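Local coordinates for protein DnaJ homolog subfamily C member 10 (Mus musculus, PDB 3APQ) that acts as an endoplasmic reticulum disulfide reductase that helps proteins fold correctly and misfolded ones to be degraded, represented here by its J domain and first thioredoxin domain, at residues E81-S84 against Y85-D89; I19-A22 against F23-L26; A151-C154 against G155-R158. One frame throughout, in Å; residues are numbered along the deposited sequence. Where two conformers were deposited one is given.

Contact 1 (E81-S84 against Y85-D89)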
loop_
_atom_site.group_PDB
_atom_site.type_symbol
_atom_site.label_atom_id
_atom_site.label_comp_id
_atom_site.label_asym_id
_atom_site.label_seq_id
_atom_site.Cartn_x
_atom_site.Cartn_y
_atom_site.Cartn_z
ATOM N N GLU A 81 -9.892 -12.155 4.435
ATOM C CA GLU A 81 -9.997 -11.480 5.709
ATOM C C GLU A 81 -11.439 -11.083 5.996
ATOM O O GLU A 81 -12.319 -11.276 5.179
ATOM C CB GLU A 81 -9.121 -10.225 5.630
ATOM C CG GLU A 81 -7.628 -10.527 5.300
ATOM C CD GLU A 81 -6.888 -11.204 6.445
ATOM O OE1 GLU A 81 -7.290 -11.116 7.633
ATOM O OE2 GLU A 81 -5.853 -11.837 6.146
ATOM N N SER A 82 -11.662 -10.518 7.171
ATOM C CA SER A 82 -12.986 -10.071 7.577
ATOM C C SER A 82 -13.475 -8.853 6.773
ATOM O O SER A 82 -12.667 -8.086 6.203
ATOM C CB SER A 82 -12.942 -9.742 9.075
ATOM O OG SER A 82 -12.205 -8.539 9.289
ATOM N N TRP A 83 -14.794 -8.646 6.747
ATOM C CA TRP A 83 -15.338 -7.434 6.139
ATOM C C TRP A 83 -14.683 -6.193 6.743
ATOM O O TRP A 83 -14.381 -5.234 6.025
ATOM C CB TRP A 83 -16.837 -7.342 6.357
ATOM C CG TRP A 83 -17.518 -6.185 5.686
ATOM C CD1 TRP A 83 -18.075 -6.181 4.427
ATOM C CD2 TRP A 83 -17.796 -4.914 6.262
ATOM N NE1 TRP A 83 -18.633 -4.943 4.171
ATOM C CE2 TRP A 83 -18.497 -4.157 5.283
ATOM C CE3 TRP A 83 -17.480 -4.305 7.506
ATOM C CZ2 TRP A 83 -18.898 -2.830 5.499
ATOM C CZ3 TRP A 83 -17.900 -2.981 7.712
ATOM C CH2 TRP A 83 -18.568 -2.258 6.710
ATOM N N SER A 84 -14.532 -6.195 8.054
ATOM C CA SER A 84 -13.932 -5.077 8.773
ATOM C C SER A 84 -12.503 -4.783 8.281
ATOM O O SER A 84 -12.098 -3.631 8.159
ATOM C CB SER A 84 -13.858 -5.411 10.271
ATOM O OG SER A 84 -13.488 -4.223 10.925
ATOM N N TYR A 85 -11.735 -5.832 8.062
ATOM C CA TYR A 85 -10.424 -5.670 7.468
ATOM C C TYR A 85 -10.520 -4.899 6.144
ATOM O O TYR A 85 -9.729 -3.980 5.921
ATOM C CB TYR A 85 -9.759 -7.042 7.216
ATOM C CG TYR A 85 -8.434 -6.949 6.470
ATOM C CD1 TYR A 85 -7.231 -6.864 7.162
ATOM C CD2 TYR A 85 -8.399 -6.954 5.067
ATOM C CE1 TYR A 85 -6.022 -6.782 6.480
ATOM C CE2 TYR A 85 -7.202 -6.878 4.377
ATOM C CZ TYR A 85 -6.026 -6.766 5.093
ATOM O OH TYR A 85 -4.861 -6.704 4.400
ATOM N N TYR A 86 -11.453 -5.260 5.248
ATOM C CA TYR A 86 -11.532 -4.546 3.954
ATOM C C TYR A 86 -12.059 -3.129 4.144
ATOM O O TYR A 86 -11.701 -2.207 3.405
ATOM C CB TYR A 86 -12.364 -5.314 2.916
ATOM C CG TYR A 86 -11.699 -6.623 2.618
ATOM C CD1 TYR A 86 -10.457 -6.676 1.971
ATOM C CD2 TYR A 86 -12.281 -7.812 3.058
ATOM C CE1 TYR A 86 -9.816 -7.915 1.741
ATOM C CE2 TYR A 86 -11.661 -9.040 2.823
ATOM C CZ TYR A 86 -10.423 -9.078 2.194
ATOM O OH TYR A 86 -9.861 -10.306 1.994
ATOM N N ARG A 87 -12.920 -2.955 5.146
ATOM C CA ARG A 87 -13.551 -1.665 5.300
ATOM C C ARG A 87 -12.569 -0.664 5.857
ATOM O O ARG A 87 -12.586 0.476 5.456
ATOM C CB ARG A 87 -14.786 -1.807 6.248
ATOM C CG ARG A 87 -15.453 -0.420 6.591
ATOM C CD ARG A 87 -16.111 0.199 5.351
ATOM N NE ARG A 87 -16.671 1.530 5.673
ATOM C CZ ARG A 87 -15.961 2.621 5.875
ATOM N NH1 ARG A 87 -14.630 2.586 5.750
ATOM N NH2 ARG A 87 -16.550 3.774 6.166
ATOM N N TYR A 88 -11.717 -1.075 6.816
ATOM C CA TYR A 88 -10.925 -0.108 7.548
ATOM C C TYR A 88 -9.402 -0.338 7.455
ATOM O O TYR A 88 -8.657 0.566 7.815
ATOM C CB TYR A 88 -11.290 -0.110 9.027
ATOM C CG TYR A 88 -12.706 0.372 9.310
ATOM C CD1 TYR A 88 -13.052 1.729 9.154
ATOM C CD2 TYR A 88 -13.679 -0.513 9.697
ATOM C CE1 TYR A 88 -14.393 2.190 9.427
ATOM C CE2 TYR A 88 -15.036 -0.082 9.967
ATOM C CZ TYR A 88 -15.363 1.278 9.823
ATOM O OH TYR A 88 -16.653 1.736 10.074
ATOM N N ASP A 89 -8.964 -1.517 6.976
ATOM C CA ASP A 89 -7.523 -1.868 7.101
ATOM C C ASP A 89 -6.866 -2.269 5.776
ATOM O O ASP A 89 -5.864 -2.995 5.767
ATOM C CB ASP A 89 -7.318 -3.007 8.128
ATOM C CG ASP A 89 -5.908 -2.965 8.783
ATOM O OD1 ASP A 89 -5.161 -1.959 8.679
ATOM O OD2 ASP A 89 -5.530 -3.958 9.387
#

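Contact 2 (I19-A22 against F23-L26)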
loop_
_atom_site.group_PDB
_atom_site.type_symbol
_atom_site.label_atom_id
_atom_site.label_comp_id
_atom_site.label_asym_id
_atom_site.label_seq_id
_atom_site.Cartn_x
_atom_site.Cartn_y
_atom_site.Cartn_z
ATOM N N ILE A 19 -6.701 -1.457 -8.939
ATOM C CA ILE A 19 -7.040 -2.847 -8.633
ATOM C C ILE A 19 -7.517 -3.021 -7.174
ATOM O O ILE A 19 -8.550 -3.692 -6.934
ATOM C CB ILE A 19 -5.891 -3.814 -8.992
ATOM C CG1 ILE A 19 -5.635 -3.756 -10.518
ATOM C CG2 ILE A 19 -6.145 -5.251 -8.424
ATOM C CD1 ILE A 19 -4.236 -4.252 -10.976
ATOM N N ARG A 20 -6.813 -2.442 -6.193
ATOM C CA ARG A 20 -7.321 -2.522 -4.809
ATOM C C ARG A 20 -8.665 -1.918 -4.658
ATOM O O ARG A 20 -9.510 -2.482 -3.953
ATOM C CB ARG A 20 -6.400 -1.801 -3.794
ATOM C CG ARG A 20 -5.071 -2.515 -3.584
ATOM C CD ARG A 20 -4.261 -1.901 -2.385
ATOM N NE ARG A 20 -3.806 -0.535 -2.700
ATOM C CZ ARG A 20 -2.643 -0.254 -3.278
ATOM N NH1 ARG A 20 -1.829 -1.245 -3.706
ATOM N NH2 ARG A 20 -2.288 1.019 -3.447
ATOM N N GLN A 21 -8.859 -0.746 -5.246
ATOM C CA GLN A 21 -10.122 -0.052 -5.093
ATOM C C GLN A 21 -11.280 -0.875 -5.696
ATOM O O GLN A 21 -12.395 -0.949 -5.092
ATOM C CB GLN A 21 -10.024 1.368 -5.600
ATOM C CG GLN A 21 -9.046 2.172 -4.616
ATOM C CD GLN A 21 -9.470 1.966 -3.112
ATOM O OE1 GLN A 21 -10.597 2.334 -2.752
ATOM N NE2 GLN A 21 -8.603 1.309 -2.271
ATOM N N ALA A 22 -11.020 -1.541 -6.818
ATOM C CA ALA A 22 -12.107 -2.257 -7.464
ATOM C C ALA A 22 -12.444 -3.473 -6.623
ATOM O O ALA A 22 -13.613 -3.767 -6.420
ATOM C CB ALA A 22 -11.739 -2.681 -8.879
ATOM N N PHE A 23 -11.405 -4.188 -6.216
ATOM C CA PHE A 23 -11.532 -5.354 -5.302
ATOM C C PHE A 23 -12.247 -4.961 -4.000
ATOM O O PHE A 23 -13.178 -5.647 -3.569
ATOM C CB PHE A 23 -10.143 -6.006 -5.068
ATOM C CG PHE A 23 -10.124 -7.065 -4.000
ATOM C CD1 PHE A 23 -10.781 -8.274 -4.173
ATOM C CD2 PHE A 23 -9.493 -6.809 -2.798
ATOM C CE1 PHE A 23 -10.786 -9.249 -3.129
ATOM C CE2 PHE A 23 -9.469 -7.770 -1.757
ATOM C CZ PHE A 23 -10.128 -8.987 -1.924
ATOM N N LYS A 24 -11.817 -3.874 -3.352
ATOM C CA LYS A 24 -12.480 -3.428 -2.118
ATOM C C LYS A 24 -13.983 -3.203 -2.260
ATOM O O LYS A 24 -14.779 -3.626 -1.406
ATOM C CB LYS A 24 -11.816 -2.160 -1.576
ATOM C CG LYS A 24 -12.415 -1.726 -0.230
ATOM C CD LYS A 24 -11.637 -0.535 0.313
ATOM C CE LYS A 24 -12.249 0.779 0.019
ATOM N NZ LYS A 24 -11.797 1.749 1.113
ATOM N N LYS A 25 -14.397 -2.576 -3.339
ATOM C CA LYS A 25 -15.786 -2.309 -3.571
ATOM C C LYS A 25 -16.620 -3.634 -3.639
ATOM O O LYS A 25 -17.757 -3.728 -3.096
ATOM C CB LYS A 25 -15.880 -1.480 -4.861
ATOM C CG LYS A 25 -17.289 -1.242 -5.406
ATOM C CD LYS A 25 -17.180 -0.641 -6.817
ATOM C CE LYS A 25 -18.174 -1.268 -7.777
ATOM N NZ LYS A 25 -18.065 -2.779 -7.866
ATOM N N LEU A 26 -16.045 -4.614 -4.314
ATOM C CA LEU A 26 -16.617 -5.934 -4.460
ATOM C C LEU A 26 -16.721 -6.561 -3.061
ATOM O O LEU A 26 -17.769 -7.058 -2.653
ATOM C CB LEU A 26 -15.731 -6.802 -5.406
ATOM C CG LEU A 26 -15.943 -6.698 -6.918
ATOM C CD1 LEU A 26 -16.058 -5.293 -7.329
ATOM C CD2 LEU A 26 -14.901 -7.382 -7.801
HETATM O O HOH W 1 -9.152 1.724 0.533
#

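Contact 3 (A151-C154 against G155-R158)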
loop_
_atom_site.group_PDB
_atom_site.type_symbol
_atom_site.label_atom_id
_atom_site.label_comp_id
_atom_site.label_asym_id
_atom_site.label_seq_id
_atom_site.Cartn_x
_atom_site.Cartn_y
_atom_site.Cartn_z
ATOM N N ALA A 151 4.120 5.799 1.565
ATOM C CA ALA A 151 3.661 4.813 2.522
ATOM C C ALA A 151 4.038 3.475 1.956
ATOM O O ALA A 151 3.977 3.278 0.726
ATOM C CB ALA A 151 2.119 4.922 2.692
ATOM N N VAL A 152 4.473 2.557 2.819
ATOM C CA VAL A 152 4.764 1.179 2.402
ATOM C C VAL A 152 3.968 0.208 3.286
ATOM O O VAL A 152 4.058 0.250 4.514
ATOM C CB VAL A 152 6.253 0.838 2.466
ATOM C CG1 VAL A 152 6.455 -0.678 2.332
ATOM C CG2 VAL A 152 7.065 1.540 1.370
ATOM N N ASN A 153 3.186 -0.665 2.650
ATOM C CA ASN A 153 2.436 -1.675 3.361
ATOM C C ASN A 153 3.339 -2.894 3.498
ATOM O O ASN A 153 3.482 -3.727 2.558
ATOM C CB ASN A 153 1.156 -2.035 2.592
ATOM C CG ASN A 153 0.341 -3.129 3.279
ATOM O OD1 ASN A 153 0.699 -3.620 4.349
ATOM N ND2 ASN A 153 -0.762 -3.531 2.639
ATOM N N CYS A 154 3.923 -3.015 4.681
ATOM C CA CYS A 154 4.741 -4.181 5.001
ATOM C C CYS A 154 3.979 -5.487 5.011
ATOM O O CYS A 154 4.614 -6.531 4.871
ATOM C CB CYS A 154 5.499 -4.024 6.311
ATOM S SG CYS A 154 6.552 -2.573 6.282
ATOM N N GLY A 155 2.657 -5.456 5.156
ATOM C CA GLY A 155 1.877 -6.707 5.003
ATOM C C GLY A 155 2.001 -7.311 3.640
ATOM O O GLY A 155 2.043 -8.551 3.474
ATOM N N ASP A 156 2.088 -6.462 2.636
ATOM C CA ASP A 156 2.258 -6.926 1.265
ATOM C C ASP A 156 3.696 -7.235 0.822
ATOM O O ASP A 156 3.878 -7.918 -0.186
ATOM C CB ASP A 156 1.603 -5.937 0.305
ATOM C CG ASP A 156 0.073 -6.123 0.213
ATOM O OD1 ASP A 156 -0.504 -7.072 0.804
ATOM O OD2 ASP A 156 -0.545 -5.300 -0.463
ATOM N N ASP A 157 4.718 -6.733 1.538
ATOM C CA ASP A 157 6.113 -7.083 1.228
ATOM C C ASP A 157 7.019 -7.061 2.450
ATOM O O ASP A 157 7.698 -6.065 2.728
ATOM C CB ASP A 157 6.653 -6.131 0.184
ATOM C CG ASP A 157 7.952 -6.634 -0.476
ATOM O OD1 ASP A 157 8.666 -7.481 0.101
ATOM O OD2 ASP A 157 8.274 -6.133 -1.554
ATOM N N ARG A 158 7.049 -8.179 3.162
ATOM C CA ARG A 158 7.734 -8.232 4.451
ATOM C C ARG A 158 9.210 -8.064 4.264
ATOM O O ARG A 158 9.877 -7.449 5.092
ATOM C CB ARG A 158 7.454 -9.561 5.161
ATOM C CG ARG A 158 5.984 -9.694 5.526
ATOM C CD ARG A 158 5.608 -8.832 6.683
ATOM N NE ARG A 158 4.174 -8.948 7.010
ATOM C CZ ARG A 158 3.542 -8.166 7.876
ATOM N NH1 ARG A 158 4.193 -7.200 8.504
ATOM N NH2 ARG A 158 2.242 -8.331 8.099
HETATM O O HOH W 2 -1.380 -6.577 3.483
#

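Contact 1 (E81-S84 against Y85-D89)
The ring of Tyr-85 carries the CG methylene of Glu-81 over the centre of one face, a CH-pi contact of 3.7 Å from Glu-81 CG to the Tyr-85 ring centroid. Asp-89 O lies against the rim of the opposite face, and Tyr-86 CD1 meets the edge in plane. A second CH-pi contact places Arg-87 CB over the six-membered ring of Trp-83, off towards its rim; the two side chains run alongside each other in the same direction, while the guanidinium plane stands 69° from the indole. Trp-83 NE1 is hydrogen-bonded to Leu-28 O, in the J domain.

The helix start is closed by Ser-82 at the N-cap: with chi1 at 72°, Ser-82 OG faces back into the first turn and accepts from Tyr-85 N at 3.0 Å. The buried Tyr-86 reaches back past this cap, and its OH takes an almost straight bond from Glu-81 N (3.1 Å, 175°). Being in the first turn, Tyr-85 N has no carbonyl of an earlier helical turn to bond to, and the serine hydroxyl serves as acceptor instead. The buried tyrosine hydroxyl, separately, ties the incoming loop at Glu-81 N to the helix.

Contact 2 (I19-A22 against F23-L26)
Helix 16-30, which in J domains forms an antiparallel pair with the long helix after the His-Pro-Asp loop, supplies this contact, one turn in its middle where Gln-21 meets Lys-24. Their side chains run alongside each other and point the same way. Lys-24 leaves the backbone extended and bends at chi3 (97°), which brings CE to 3.6 Å from Gln-21 OE1. The polar ends are joined through one water: it accepts from Gln-21 NE2 at 2.9 Å and from Lys-24 NZ at 2.7 Å. Gln-21 NE2 also donates to Asp-94, so it has two partners, which probably fix the rotation of the amide.

Beneath the side chains run i to i+4 bonds. Phe-23 N donates to Ile-19 O at 3.0 Å, and Lys-24 N to Arg-20 O at 2.8 Å. Lys-25 N bonds to Gln-21 O at 3.1 Å, and that from Leu-26 N to Ala-22 O is weak at 3.3 Å. The turn thus illustrates an amphipathic helix, with a water-bridged polar pair on one side and Ile-19 and Phe-23 buried on another.

Phe-23 stacks on Tyr-52 of helix 41-55 and meets Tyr-86 of helix 83-88 at about a right angle, while Ile-19 rests on Leu-8 of helix 4-8. Arg-20, itself buried, makes salt bridges to Asp-94 and Glu-103, tying helix 16-30 to the chain leading into helix 104-113 of the thioredoxin domain.

Contact 3 (A151-C154 against G155-R158)
Asn-153 folds its side chain back over the turn that follows its strand, and OD1 accepts a weak bond from Gly-155 N at 2.8 Å, the i to i+2 pairing of an Asx turn. The amide can do this because CG lies trans to the backbone nitrogen (chi1 178°) and chi2 is near zero. The other branch of the amide crosses Asp-156 obliquely, its plane 31° from that of the carboxylate. Asn-153 ND2 donates to a water at 3.2 Å, and the same water donates to Asp-156 OD1 at 2.9 Å. A leucine here would probably leave Gly-155 N without its side-chain acceptor and the bridging water without one of its donors, making the turn less firmly set.

The backbone supports the same curl. Asn-153 O receives weak bonds from Asp-156 N (3.1 Å) and Asp-157 N (3.4 Å), and Asp-157 N is shared weakly with Cys-154 O. That carbonyl also lies over one face of the Arg-158 guanidinium, with Arg-158 CD only 3.1 Å from Cys-154 O; the bend of the arginine at chi2 (-74°) folds the chain over it. Such an approach should be electrostatically favourable to the cation, although no hydrogen bond forms between them.

Further out, Arg-158 NH1 hydrogen-bonds to Ser-123 OG, and Cys-154 is joined to Cys-161 by a disulfide. Asp-157 is the N-cap of helix 158-163, its OD1 accepting from Leu-160 N. The turn therefore delivers the end of strand 148-153 directly into that helix, pinned by the disulfide, while the strand itself lies inside the thioredoxin sheet, with parallel strands 100-101 and 117-122 on either side.

Overall arrangement
Contacts 1 and 2 meet directly: their centres are 12 Å apart, and Tyr-86 O comes within 3.5 Å of Lys-24 CD, so the short helix 83-88 packs on the J-domain helix 16-30. Contact 3 belongs to the thioredoxin domain. Its centre lies 16 Å from that of contact 1 and 18 Å from that of contact 2, with nearest atoms about 5 Å away in both cases and no touch. A weak, long ion pair from Asp-156 to Lys-56 also spans the domains. Contact 1 reaches the redox site through Asp-89, which hydrogen-bonds Gly-125 and His-130, the residues next to the redox-active disulfide of Cys-126 and Cys-129.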